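Side-chain contacts in membrane-bound protease PH1510 (Pyrococcus horikoshii, PDB 6M4B), which cleaves protein substrates, including a stomatin homologue in vitro, preferentially near hydrophobic or aromatic residues, and is represented here by its inactivated N-terminal protease domain: residues Gly17-Thr20 / Ser21-Asp25; Asp25-Asp28 / Arg29-Ile33; Ile59-Arg62 / Ile63-Lys67; Ile130-Ile133 / Lys134-Gln138; Asn143-Ile146 / Ala147-Ile151. The protein carries 1 engineered substitution. All coordinates share one frame; numbering follows the deposited sequence.

Interaction 1 (Gly17-Thr20 / Ser21-Asp25)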
loop_
_atom_site.group_PDB
_atom_site.type_symbol
_atom_site.label_atom_id
_atom_site.label_comp_id
_atom_site.label_asym_id
_atom_site.label_seq_id
_atom_site.Cartn_x
_atom_site.Cartn_y
_atom_site.Cartn_z
ATOM N N GLY A 17 8.708 -21.309 2.204
ATOM C CA GLY A 17 7.382 -21.835 2.566
ATOM C C GLY A 17 6.249 -20.840 2.362
ATOM O O GLY A 17 6.417 -19.783 1.736
ATOM N N GLN A 18 5.081 -21.172 2.909
ATOM C CA GLN A 18 3.891 -20.377 2.704
ATOM C C GLN A 18 4.015 -19.041 3.376
ATOM O O GLN A 18 4.601 -18.938 4.416
ATOM C CB GLN A 18 2.640 -21.110 3.201
ATOM C CG GLN A 18 2.262 -22.285 2.316
ATOM C CD GLN A 18 0.760 -22.421 2.154
ATOM O OE1 GLN A 18 0.166 -23.409 2.598
ATOM N NE2 GLN A 18 0.130 -21.418 1.531
ATOM N N ILE A 19 3.456 -18.009 2.765
ATOM C CA ILE A 19 3.417 -16.714 3.415
ATOM C C ILE A 19 2.270 -16.728 4.435
ATOM O O ILE A 19 1.121 -17.006 4.088
ATOM C CB ILE A 19 3.178 -15.575 2.407
ATOM C CG1 ILE A 19 4.226 -15.583 1.275
ATOM C CG2 ILE A 19 3.152 -14.243 3.134
ATOM C CD1 ILE A 19 5.681 -15.540 1.738
ATOM N N THR A 20 2.598 -16.429 5.681
ATOM C CA THR A 20 1.637 -16.391 6.777
ATOM C C THR A 20 1.986 -15.160 7.583
ATOM O O THR A 20 3.019 -14.527 7.305
ATOM C CB THR A 20 1.759 -17.635 7.686
ATOM O OG1 THR A 20 2.984 -17.573 8.415
ATOM C CG2 THR A 20 1.719 -18.919 6.883
ATOM N N SER A 21 1.202 -14.870 8.622
ATOM C CA SER A 21 1.513 -13.783 9.595
ATOM C C SER A 21 2.886 -13.961 10.220
ATOM O O SER A 21 3.530 -12.989 10.597
ATOM C CB SER A 21 0.520 -13.761 10.782
ATOM O OG SER A 21 -0.680 -14.426 10.474
ATOM N N TYR A 22 3.277 -15.213 10.426
ATOM C CA TYR A 22 4.570 -15.511 10.997
ATOM C C TYR A 22 5.662 -15.084 10.012
ATOM O O TYR A 22 6.660 -14.487 10.429
ATOM C CB TYR A 22 4.666 -17.006 11.401
ATOM C CG TYR A 22 6.018 -17.363 11.968
ATOM C CD1 TYR A 22 6.490 -16.774 13.167
ATOM C CD2 TYR A 22 6.863 -18.253 11.291
ATOM C CE1 TYR A 22 7.761 -17.077 13.672
ATOM C CE2 TYR A 22 8.127 -18.568 11.792
ATOM C CZ TYR A 22 8.570 -17.982 12.974
ATOM O OH TYR A 22 9.831 -18.317 13.418
ATOM N N THR A 23 5.463 -15.338 8.712
ATOM C CA THR A 23 6.359 -14.774 7.653
ATOM C C THR A 23 6.476 -13.259 7.743
ATOM O O THR A 23 7.576 -12.731 7.714
ATOM C CB THR A 23 5.900 -15.120 6.244
ATOM O OG1 THR A 23 5.363 -16.447 6.223
ATOM C CG2 THR A 23 7.055 -15.018 5.270
ATOM N N TYR A 24 5.383 -12.559 8.001
ATOM C CA TYR A 24 5.526 -11.131 8.314
ATOM C C TYR A 24 6.555 -10.927 9.405
ATOM O O TYR A 24 7.475 -10.153 9.210
ATOM C CB TYR A 24 4.208 -10.384 8.674
ATOM C CG TYR A 24 4.493 -8.957 9.114
ATOM C CD1 TYR A 24 4.761 -7.954 8.195
ATOM C CD2 TYR A 24 4.564 -8.619 10.474
ATOM C CE1 TYR A 24 5.067 -6.646 8.614
ATOM C CE2 TYR A 24 4.863 -7.322 10.897
ATOM C CZ TYR A 24 5.112 -6.333 9.969
ATOM O OH TYR A 24 5.426 -5.041 10.411
ATOM N N ASP A 25 6.393 -11.590 10.563
ATOM C CA ASP A 25 7.310 -11.378 11.742
ATOM C C ASP A 25 8.783 -11.669 11.376
ATOM O O ASP A 25 9.677 -10.949 11.817
ATOM C CB ASP A 25 6.947 -12.239 12.970
ATOM C CG ASP A 25 5.602 -11.911 13.560
ATOM O OD1 ASP A 25 5.184 -10.740 13.598
ATOM O OD2 ASP A 25 4.953 -12.857 14.023
#

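Interaction 2 (Asp25-Asp28 / Arg29-Ile33)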
loop_
_atom_site.group_PDB
_atom_site.type_symbol
_atom_site.label_atom_id
_atom_site.label_comp_id
_atom_site.label_asym_id
_atom_site.label_seq_id
_atom_site.Cartn_x
_atom_site.Cartn_y
_atom_site.Cartn_z
ATOM N N ASP A 25 6.393 -11.590 10.563
ATOM C CA ASP A 25 7.310 -11.378 11.742
ATOM C C ASP A 25 8.783 -11.669 11.376
ATOM O O ASP A 25 9.677 -10.949 11.817
ATOM C CB ASP A 25 6.947 -12.239 12.970
ATOM C CG ASP A 25 5.602 -11.911 13.560
ATOM O OD1 ASP A 25 5.184 -10.740 13.598
ATOM O OD2 ASP A 25 4.953 -12.857 14.023
ATOM N N GLN A 26 9.000 -12.679 10.530
ATOM C CA GLN A 26 10.338 -12.980 10.015
ATOM C C GLN A 26 10.931 -11.786 9.224
ATOM O O GLN A 26 11.998 -11.312 9.582
ATOM C CB GLN A 26 10.338 -14.222 9.156
ATOM C CG GLN A 26 9.922 -15.496 9.890
ATOM C CD GLN A 26 9.943 -16.694 8.963
ATOM O OE1 GLN A 26 8.902 -17.133 8.456
ATOM N NE2 GLN A 26 11.144 -17.173 8.655
ATOM N N PHE A 27 10.218 -11.281 8.203
ATOM C CA PHE A 27 10.642 -10.060 7.471
ATOM C C PHE A 27 10.804 -8.904 8.409
ATOM O O PHE A 27 11.764 -8.123 8.286
ATOM C CB PHE A 27 9.627 -9.628 6.383
ATOM C CG PHE A 27 9.734 -10.373 5.081
ATOM C CD1 PHE A 27 10.485 -9.865 4.044
ATOM C CD2 PHE A 27 9.040 -11.532 4.861
ATOM C CE1 PHE A 27 10.544 -10.506 2.814
ATOM C CE2 PHE A 27 9.105 -12.191 3.637
ATOM C CZ PHE A 27 9.852 -11.663 2.607
ATOM N N ASP A 28 9.866 -8.736 9.339
ATOM C CA ASP A 28 10.012 -7.593 10.278
ATOM C C ASP A 28 11.329 -7.692 11.087
ATOM O O ASP A 28 12.056 -6.688 11.253
ATOM C CB ASP A 28 8.822 -7.487 11.230
ATOM C CG ASP A 28 8.872 -6.261 12.119
ATOM O OD1 ASP A 28 9.383 -5.198 11.723
ATOM O OD2 ASP A 28 8.363 -6.343 13.265
ATOM N N ARG A 29 11.619 -8.892 11.580
ATOM C CA ARG A 29 12.787 -9.082 12.452
ATOM C C ARG A 29 14.070 -8.875 11.652
ATOM O O ARG A 29 14.905 -8.052 12.046
ATOM C CB ARG A 29 12.763 -10.477 13.121
ATOM C CG ARG A 29 13.914 -10.769 14.088
ATOM C CD ARG A 29 13.775 -12.167 14.777
ATOM N NE ARG A 29 15.098 -12.668 15.201
ATOM C CZ ARG A 29 15.952 -13.371 14.444
ATOM N NH1 ARG A 29 17.116 -13.758 14.963
ATOM N NH2 ARG A 29 15.670 -13.693 13.182
ATOM N N TYR A 30 14.193 -9.587 10.524
ATOM C CA TYR A 30 15.389 -9.508 9.676
ATOM C C TYR A 30 15.656 -8.065 9.180
ATOM O O TYR A 30 16.780 -7.571 9.192
ATOM C CB TYR A 30 15.255 -10.428 8.465
ATOM C CG TYR A 30 15.286 -11.918 8.738
ATOM C CD1 TYR A 30 16.219 -12.477 9.609
ATOM C CD2 TYR A 30 14.412 -12.788 8.076
ATOM C CE1 TYR A 30 16.266 -13.855 9.834
ATOM C CE2 TYR A 30 14.451 -14.165 8.287
ATOM C CZ TYR A 30 15.381 -14.697 9.179
ATOM O OH TYR A 30 15.440 -16.063 9.407
ATOM N N ILE A 31 14.617 -7.381 8.743
ATOM C CA ILE A 31 14.793 -6.016 8.242
ATOM C C ILE A 31 15.140 -5.084 9.401
ATOM O O ILE A 31 15.973 -4.188 9.252
ATOM C CB ILE A 31 13.544 -5.534 7.457
ATOM C CG1 ILE A 31 13.349 -6.376 6.200
ATOM C CG2 ILE A 31 13.666 -4.068 7.064
ATOM C CD1 ILE A 31 11.990 -6.241 5.537
ATOM N N THR A 32 14.501 -5.274 10.558
ATOM C CA THR A 32 14.776 -4.385 11.714
ATOM C C THR A 32 16.245 -4.495 12.131
ATOM O O THR A 32 16.948 -3.478 12.304
ATOM C CB THR A 32 13.855 -4.667 12.934
ATOM O OG1 THR A 32 12.487 -4.595 12.519
ATOM C CG2 THR A 32 14.079 -3.619 14.004
ATOM N N ILE A 33 16.723 -5.721 12.212
ATOM C CA ILE A 33 18.131 -5.958 12.532
ATOM C C ILE A 33 19.046 -5.199 11.570
ATOM O O ILE A 33 19.879 -4.407 11.986
ATOM C CB ILE A 33 18.466 -7.465 12.529
ATOM C CG1 ILE A 33 17.809 -8.139 13.731
ATOM C CG2 ILE A 33 19.979 -7.669 12.598
ATOM C CD1 ILE A 33 17.797 -9.660 13.678
#

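Interaction 3 (Ile59-Arg62 / Ile63-Lys67)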
loop_
_atom_site.group_PDB
_atom_site.type_symbol
_atom_site.label_atom_id
_atom_site.label_comp_id
_atom_site.label_asym_id
_atom_site.label_seq_id
_atom_site.Cartn_x
_atom_site.Cartn_y
_atom_site.Cartn_z
ATOM N N ILE A 59 3.849 -7.358 4.558
ATOM C CA ILE A 59 5.245 -7.536 4.167
ATOM C C ILE A 59 5.619 -6.469 3.139
ATOM O O ILE A 59 6.608 -5.748 3.298
ATOM C CB ILE A 59 5.531 -8.928 3.608
ATOM C CG1 ILE A 59 5.338 -9.962 4.712
ATOM C CG2 ILE A 59 6.964 -8.979 3.042
ATOM C CD1 ILE A 59 5.390 -11.408 4.224
ATOM N N VAL A 60 4.819 -6.344 2.095
ATOM C CA VAL A 60 5.105 -5.304 1.082
ATOM C C VAL A 60 5.292 -3.927 1.728
ATOM O O VAL A 60 6.232 -3.187 1.406
ATOM C CB VAL A 60 4.017 -5.240 0.005
ATOM C CG1 VAL A 60 4.117 -3.961 -0.801
ATOM C CG2 VAL A 60 4.127 -6.454 -0.909
ATOM N N GLN A 61 4.392 -3.583 2.630
ATOM C CA GLN A 61 4.452 -2.267 3.252
ATOM C C GLN A 61 5.665 -2.139 4.196
ATOM O O GLN A 61 6.231 -1.070 4.339
ATOM C CB GLN A 61 3.147 -1.918 3.991
ATOM C CG GLN A 61 2.690 -0.473 3.698
ATOM C CD GLN A 61 2.531 0.353 4.923
ATOM O OE1 GLN A 61 3.054 0.007 5.979
ATOM N NE2 GLN A 61 1.844 1.467 4.794
ATOM N N ARG A 62 6.053 -3.217 4.840
ATOM C CA ARG A 62 7.278 -3.177 5.660
ATOM C C ARG A 62 8.523 -2.882 4.797
ATOM O O ARG A 62 9.343 -2.046 5.157
ATOM C CB ARG A 62 7.461 -4.495 6.388
ATOM C CG ARG A 62 8.624 -4.551 7.346
ATOM C CD ARG A 62 8.476 -3.521 8.432
ATOM N NE ARG A 62 9.627 -3.517 9.302
ATOM C CZ ARG A 62 10.680 -2.711 9.220
ATOM N NH1 ARG A 62 10.811 -1.798 8.248
ATOM N NH2 ARG A 62 11.633 -2.823 10.152
ATOM N N ILE A 63 8.607 -3.541 3.653
ATOM C CA ILE A 63 9.676 -3.273 2.700
ATOM C C ILE A 63 9.631 -1.826 2.216
ATOM O O ILE A 63 10.658 -1.143 2.203
ATOM C CB ILE A 63 9.619 -4.261 1.543
ATOM C CG1 ILE A 63 9.976 -5.651 2.083
ATOM C CG2 ILE A 63 10.539 -3.851 0.395
ATOM C CD1 ILE A 63 9.632 -6.780 1.170
ATOM N N GLN A 64 8.449 -1.315 1.897
ATOM C CA GLN A 64 8.362 0.029 1.384
ATOM C C GLN A 64 8.815 1.095 2.374
ATOM O O GLN A 64 9.289 2.127 1.946
ATOM C CB GLN A 64 6.944 0.345 0.898
ATOM C CG GLN A 64 6.576 -0.341 -0.422
ATOM C CD GLN A 64 5.125 -0.066 -0.826
ATOM O OE1 GLN A 64 4.245 0.073 0.041
ATOM N NE2 GLN A 64 4.863 0.005 -2.131
ATOM N N GLN A 65 8.577 0.882 3.670
ATOM C CA GLN A 65 8.992 1.810 4.738
ATOM C C GLN A 65 10.419 1.513 5.235
ATOM O O GLN A 65 10.886 2.185 6.117
ATOM C CB GLN A 65 8.045 1.722 5.970
ATOM C CG GLN A 65 6.533 1.908 5.747
ATOM C CD GLN A 65 6.136 3.336 5.413
ATOM O OE1 GLN A 65 6.629 3.929 4.458
ATOM N NE2 GLN A 65 5.212 3.883 6.185
ATOM N N SER A 66 11.046 0.457 4.739
ATOM C CA SER A 66 12.389 0.079 5.154
ATOM C C SER A 66 13.336 1.241 5.023
ATOM O O SER A 66 13.323 1.943 4.040
ATOM C CB SER A 66 12.930 -1.121 4.341
ATOM O OG SER A 66 14.239 -1.474 4.790
ATOM N N LYS A 67 14.165 1.451 6.027
ATOM C CA LYS A 67 15.166 2.516 5.943
ATOM C C LYS A 67 16.384 2.086 5.167
ATOM O O LYS A 67 17.234 2.908 4.921
ATOM C CB LYS A 67 15.584 2.977 7.348
ATOM C CG LYS A 67 14.434 3.667 8.076
ATOM C CD LYS A 67 14.704 3.908 9.553
ATOM C CE LYS A 67 13.464 4.504 10.226
ATOM N NZ LYS A 67 13.513 4.390 11.704
#

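Interaction 4 (Ile130-Ile133 / Lys134-Gln138)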
loop_
_atom_site.group_PDB
_atom_site.type_symbol
_atom_site.label_atom_id
_atom_site.label_comp_id
_atom_site.label_asym_id
_atom_site.label_seq_id
_atom_site.Cartn_x
_atom_site.Cartn_y
_atom_site.Cartn_z
ATOM N N ILE A 130 -5.469 -6.734 -9.375
ATOM C CA ILE A 130 -4.877 -6.176 -10.582
ATOM C C ILE A 130 -4.457 -4.730 -10.337
ATOM O O ILE A 130 -3.321 -4.372 -10.642
ATOM C CB ILE A 130 -5.819 -6.250 -11.787
ATOM C CG1 ILE A 130 -6.019 -7.719 -12.208
ATOM C CG2 ILE A 130 -5.285 -5.456 -12.953
ATOM C CD1 ILE A 130 -7.126 -7.949 -13.237
ATOM N N ALA A 131 -5.327 -3.905 -9.761
ATOM C CA ALA A 131 -4.924 -2.543 -9.461
ATOM C C ALA A 131 -3.701 -2.537 -8.510
ATOM O O ALA A 131 -2.772 -1.750 -8.720
ATOM C CB ALA A 131 -6.066 -1.752 -8.865
ATOM N N TYR A 132 -3.678 -3.421 -7.513
ATOM C CA TYR A 132 -2.564 -3.432 -6.554
ATOM C C TYR A 132 -1.214 -3.877 -7.192
ATOM O O TYR A 132 -0.194 -3.175 -7.063
ATOM C CB TYR A 132 -2.902 -4.294 -5.394
ATOM C CG TYR A 132 -1.897 -4.334 -4.311
ATOM C CD1 TYR A 132 -1.640 -3.214 -3.540
ATOM C CD2 TYR A 132 -1.220 -5.515 -4.004
ATOM C CE1 TYR A 132 -0.713 -3.225 -2.527
ATOM C CE2 TYR A 132 -0.323 -5.560 -2.955
ATOM C CZ TYR A 132 -0.041 -4.437 -2.244
ATOM O OH TYR A 132 0.855 -4.500 -1.219
ATOM N N ILE A 133 -1.238 -4.965 -7.951
ATOM C CA ILE A 133 -0.022 -5.499 -8.572
ATOM C C ILE A 133 0.542 -4.531 -9.627
ATOM O O ILE A 133 1.752 -4.307 -9.680
ATOM C CB ILE A 133 -0.209 -6.914 -9.144
ATOM C CG1 ILE A 133 1.137 -7.656 -9.118
ATOM C CG2 ILE A 133 -0.826 -6.908 -10.553
ATOM C CD1 ILE A 133 1.054 -9.084 -9.564
ATOM N N LYS A 134 -0.344 -3.854 -10.343
ATOM C CA LYS A 134 0.063 -2.854 -11.307
ATOM C C LYS A 134 0.694 -1.631 -10.659
ATOM O O LYS A 134 1.651 -1.065 -11.181
ATOM C CB LYS A 134 -1.092 -2.437 -12.195
ATOM C CG LYS A 134 -1.406 -3.442 -13.287
ATOM C CD LYS A 134 -2.618 -3.044 -14.104
ATOM C CE LYS A 134 -2.401 -1.814 -14.983
ATOM N NZ LYS A 134 -2.531 -2.123 -16.419
ATOM N N SER A 135 0.189 -1.257 -9.503
ATOM C CA SER A 135 0.727 -0.172 -8.769
ATOM C C SER A 135 2.149 -0.488 -8.270
ATOM O O SER A 135 2.976 0.390 -8.335
ATOM C CB SER A 135 -0.167 0.187 -7.587
ATOM O OG SER A 135 -0.096 -0.721 -6.499
ATOM N N LEU A 136 2.403 -1.713 -7.775
ATOM C CA LEU A 136 3.737 -2.090 -7.354
ATOM C C LEU A 136 4.703 -2.034 -8.559
ATOM O O LEU A 136 5.781 -1.474 -8.437
ATOM C CB LEU A 136 3.758 -3.464 -6.690
ATOM C CG LEU A 136 2.850 -3.659 -5.461
ATOM C CD1 LEU A 136 3.051 -5.054 -4.943
ATOM C CD2 LEU A 136 3.196 -2.629 -4.404
ATOM N N ALA A 137 4.257 -2.494 -9.728
ATOM C CA ALA A 137 5.040 -2.358 -10.926
ATOM C C ALA A 137 5.312 -0.906 -11.319
ATOM O O ALA A 137 6.451 -0.550 -11.586
ATOM C CB ALA A 137 4.403 -3.120 -12.094
ATOM N N GLN A 138 4.277 -0.071 -11.342
ATOM C CA GLN A 138 4.428 1.326 -11.759
ATOM C C GLN A 138 5.278 2.082 -10.779
ATOM O O GLN A 138 6.069 2.892 -11.179
ATOM C CB GLN A 138 3.085 2.056 -11.928
ATOM C CG GLN A 138 2.129 1.351 -12.860
ATOM C CD GLN A 138 2.167 1.889 -14.254
ATOM O OE1 GLN A 138 3.136 2.575 -14.651
ATOM N NE2 GLN A 138 1.112 1.566 -15.037
#

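Interaction 5 (Asn143-Ile146 / Ala147-Ile151)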
loop_
_atom_site.group_PDB
_atom_site.type_symbol
_atom_site.label_atom_id
_atom_site.label_comp_id
_atom_site.label_asym_id
_atom_site.label_seq_id
_atom_site.Cartn_x
_atom_site.Cartn_y
_atom_site.Cartn_z
ATOM N N ASN A 143 7.486 -3.584 -15.433
ATOM C CA ASN A 143 6.446 -3.759 -16.468
ATOM C C ASN A 143 5.016 -4.102 -15.888
ATOM O O ASN A 143 4.779 -5.172 -15.407
ATOM C CB ASN A 143 6.943 -4.834 -17.445
ATOM C CG ASN A 143 6.097 -4.913 -18.690
ATOM O OD1 ASN A 143 4.890 -4.737 -18.612
ATOM N ND2 ASN A 143 6.694 -5.332 -19.799
ATOM N N ALA A 144 4.132 -3.133 -15.894
ATOM C CA ALA A 144 2.787 -3.282 -15.329
ATOM C C ALA A 144 1.829 -4.116 -16.211
ATOM O O ALA A 144 0.952 -4.779 -15.681
ATOM C CB ALA A 144 2.190 -1.904 -15.091
ATOM N N THR A 145 2.060 -4.147 -17.529
ATOM C CA THR A 145 1.337 -5.023 -18.427
ATOM C C THR A 145 1.615 -6.478 -18.074
ATOM O O THR A 145 0.677 -7.267 -17.857
ATOM C CB THR A 145 1.754 -4.742 -19.876
ATOM O OG1 THR A 145 1.398 -3.414 -20.203
ATOM C CG2 THR A 145 1.110 -5.702 -20.877
ATOM N N ILE A 146 2.899 -6.826 -17.948
ATOM C CA ILE A 146 3.288 -8.183 -17.545
ATOM C C ILE A 146 2.790 -8.488 -16.162
ATOM O O ILE A 146 2.283 -9.588 -15.932
ATOM C CB ILE A 146 4.825 -8.412 -17.578
ATOM C CG1 ILE A 146 5.300 -8.439 -19.035
ATOM C CG2 ILE A 146 5.220 -9.716 -16.878
ATOM C CD1 ILE A 146 4.810 -9.618 -19.858
ATOM N N ALA A 147 2.920 -7.537 -15.249
ATOM C CA ALA A 147 2.433 -7.756 -13.875
ATOM C C ALA A 147 0.941 -8.111 -13.865
ATOM O O ALA A 147 0.515 -9.006 -13.143
ATOM C CB ALA A 147 2.700 -6.547 -12.983
ATOM N N GLU A 148 0.161 -7.397 -14.661
ATOM C CA GLU A 148 -1.279 -7.684 -14.804
ATOM C C GLU A 148 -1.471 -9.107 -15.344
ATOM O O GLU A 148 -2.234 -9.877 -14.792
ATOM C CB GLU A 148 -1.961 -6.664 -15.727
ATOM C CG GLU A 148 -3.453 -6.945 -15.890
ATOM C CD GLU A 148 -4.239 -5.887 -16.680
ATOM O OE1 GLU A 148 -5.363 -6.194 -17.076
ATOM O OE2 GLU A 148 -3.765 -4.786 -16.950
ATOM N N GLU A 149 -0.695 -9.485 -16.353
ATOM C CA GLU A 149 -0.792 -10.844 -16.867
ATOM C C GLU A 149 -0.456 -11.941 -15.894
ATOM O O GLU A 149 -0.986 -13.048 -16.030
ATOM C CB GLU A 149 -0.019 -11.009 -18.153
ATOM C CG GLU A 149 -0.485 -10.042 -19.261
ATOM C CD GLU A 149 0.326 -10.182 -20.530
ATOM O OE1 GLU A 149 1.130 -11.108 -20.615
ATOM O OE2 GLU A 149 0.127 -9.408 -21.462
ATOM N N PHE A 150 0.382 -11.685 -14.895
ATOM C CA PHE A 150 0.567 -12.697 -13.881
ATOM C C PHE A 150 -0.787 -13.134 -13.300
ATOM O O PHE A 150 -0.898 -14.236 -12.763
ATOM C CB PHE A 150 1.431 -12.219 -12.688
ATOM C CG PHE A 150 2.875 -11.895 -13.002
ATOM C CD1 PHE A 150 3.561 -12.498 -14.052
ATOM C CD2 PHE A 150 3.555 -10.936 -12.219
ATOM C CE1 PHE A 150 4.886 -12.205 -14.310
ATOM C CE2 PHE A 150 4.893 -10.637 -12.463
ATOM C CZ PHE A 150 5.570 -11.292 -13.498
ATOM N N ILE A 151 -1.743 -12.217 -13.267
ATOM C CA ILE A 151 -3.059 -12.484 -12.742
ATOM C C ILE A 151 -3.961 -12.968 -13.884
ATOM O O ILE A 151 -4.531 -14.044 -13.787
ATOM C CB ILE A 151 -3.683 -11.228 -12.054
ATOM C CG1 ILE A 151 -2.995 -10.947 -10.735
ATOM C CG2 ILE A 151 -5.188 -11.385 -11.813
ATOM C CD1 ILE A 151 -3.456 -9.688 -10.041
#

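Interaction 1 (Gly17-Thr20 / Ser21-Asp25)
T20 and T23 exchange side-chain and backbone groups at the start of helix 21-36, forming a capping box with T20 as N-cap. The firm half of the exchange is the backbone N of T20 donating to OG1 of T23 at 2.8 Å, with an N-H...O angle of 161°. T23 sets its hydroxyl for this by placing OG1 anti to its own carbonyl carbon, while CG2, anti to the backbone N, is directed to I19. The second half of the box is weak: T23 N donates to OG1 of T20 at 3.4 Å. A further weak capping bond reaches the same hydroxyl from Y22 N at 3.1 Å, bent to 127° at hydrogen. One backbone bond completes the turn, Y24 N to T20 O at 3.2 Å.

The apolar part is small. CD1 of I19 meets CG2 of T23 at 3.8 Å, the two side chains crossing at about a right angle. I19 also has backbone hydrogen bonds to G50 and R52, residues of the substrate-binding segment.

T20 thus caps helix 21-36 after the loop that follows strand 9-16, beside the substrate-binding segment. Its hydroxyl offers the amides of Y22 and T23 a weak acceptor in place of the carbonyls that a preceding helical turn would supply.

Interaction 2 (Asp25-Asp28 / Arg29-Ile33)
T32 holds OG1 anti to its carbonyl carbon (chi1 -55°), which turns the hydroxyl back along the helix onto O of D28. D28 in turn carries CG anti to its backbone N (chi1 -175°), and its carboxylate crosses the same threonine at a slant. The sure bond to D28 O comes from T32 N at 2.9 Å. The hydroxyl also donates to it at an OG1-to-O distance of 2.5 Å, so short that the value is doubtful; D28 O would then accept twice. By contrast, OD1 of D28 passes OG1 of T32 at 3.3 Å with an angle too poor for a bond. R62 serves both groups, through a salt bridge to D28 OD1 and a hydrogen bond to T32 OG1.

One and two residues earlier the contacts are apolar or carbonyl-directed. CD1 of I31 sits at the edge of the F27 ring, near its plane and 4.2 Å from CD1 of F27. CG1 of I31 lies 3.1 Å from O of F27. The ring of Y30 brings CD2 within 3.2 Å of Q26 O, meeting it obliquely.

These residues belong to the helix of the beta-alpha-beta unit made by strand 9-16, helix 21-36 and strand 41-47. F27 and Y30 lie against both strands, whereas I31 faces R62 and I63 of helix 53-64.

Interaction 3 (Ile59-Arg62 / Ile63-Lys67)
R62 brings its guanidinium to the backbone of Q65 and S66 with an edge: Q65 C and S66 CA both lie near the plane of the group, and NH1 is 3.9 Å from S66 CA. The bend at chi2 (61°) folds the arginine along its own helix toward the C-terminal end. Its charge is met by salt bridges to E35 and D28 of helix 21-36. Three glutamine amides make up the other flat groups. The planes of Q61 and Q64 are 51° apart, and OE1 of Q64 rests 4.0 Å from CG of Q61, the two side chains crossing at about a right angle. Q61 and Q65 run side by side instead, with OE1 of Q61 4.0 Å from CG of Q65. NE2 of Q65 is satisfied across the dimer, by N58 OD1 and D54 O of the second subunit. V60 sets a methyl against an amide, its CG1 4.0 Å from CD of Q64.

The aliphatic contact is on the inner side, where CG2 of I59 meets CD1 of I63 at 3.9 Å. Backbone bonds run from Q64 N to V60 O (2.9 Å) and from Q65 N to Q61 O (3.1 Å).

Strand 41-47, helix 53-64 and strand 70-74 form a beta-alpha-beta unit of the ClpP/crotonase-type fold; this is the end of its connecting helix, hydrophobic inward and glutamine-rich toward the partner subunit.

Interaction 4 (Ile130-Ile133 / Lys134-Gln138)
K134 and I130 lie side by side and point the same way, with CD of K134 3.8 Å from CG2 of I130. The straight chi2 of the lysine (176°) lays CD beside that methyl, and bends at chi3 and chi4 then turn NZ aside to a salt bridge with E148 of helix 144-152. At its root, CB of K134 is 3.3 Å from I130 O, the carbonyl that accepts from K134 N. K124, the active-site proton donor/acceptor, stands near the start of this same helix.

S135 comes next. Its OG occupies the position between backbone N and carbonyl carbon (chi1 75°), from which it donates to Y132 O, the donor tilted 16° from the carbonyl plane. The OG-to-O distance of 2.5 Å is short for such a bond and is best not taken at face value. S135 of the second subunit packs against this residue.

L136 follows, giving its backbone N to the same Y132 O at 3.1 Å. Its side chain meets the tyrosine of the previous turn: CG lies over one face of the Y132 ring, and CD1 approaches CE2 at 3.9 Å. M56, M57 and V60 of helix 53-64 also touch this ring.

A137 continues the ladder, its N bonded to I133 O at 3.1 Å, while its CB stands 3.8 Å from that oxygen.

Y132 O thus appears to receive two donors, one from the backbone and one from a hydroxyl. The serine probably spends its polarity on its own helix, which would suit a buried position between subunits, whereas the lysine lies beside an aliphatic neighbour and sends its charge to the next helix.

Interaction 5 (Asn143-Ile146 / Ala147-Ile151)
N143 O starts the backbone series of helix 144-152 by accepting from A147 N at 3.0 Å; E148 N then reaches A144 O and E149 N reaches T145 O. N143 is also the N-cap of this helix, its OD1 accepting from I146 N at 3.0 Å. The capping bond is nearly straight at hydrogen (175°), yet the donor stands above the carbonyl plane of the amide, 55° out of it, and so uses no lone-pair direction. The other end of the amide is satisfied outside the helix, ND2 bonding to Y165 O.

Helix 144-152 directly follows helix 123-139 in this ClpP/crotonase-type domain and packs against it. E148 takes part through OE2, whose partner is K134. The F150 backbone bonds to C106, a residue of the substrate-binding segment.

I146 O accepts from F150 N at 3.0 Å, the N lying nearly in line with the carbonyl. The same oxygen sits 3.7 Å above one face of the F150 ring, offset toward its rim. CG2 of I146, anti to the backbone N, touches CE1 of that ring at 3.6 Å. E149 runs out extended beyond CG beside T145. Its carboxylate meets carbon here: OE2 is 3.9 Å from T145 CG2, and OE1 is 4.0 Å from I146 CD1. Beyond I146, L157 of strand 156-157 also packs on F150.

How the interactions relate
Interactions 1 and 2 share D25 and lie along helix 21-36, a cap followed by mid-helix packing. Interaction 3, on helix 53-64, faces both of them: I59 packs on I19 and F27, and R62 ties to D28 and T32. Its V60 meets interaction 4, where V60 CG1 is 3.3 Å from Y132 OH. Interaction 5 lies beside interaction 4 on the next helix, joined by a salt bridge and alanine packing. Interaction 4 is the most buried; the rest are partly buried. Interactions 3 and 4 both touch the second subunit. Interactions 2 and 4 are mid-helix, interaction 3 takes in the C-terminal end of its helix, and interaction 5 combines a cap with ring packing.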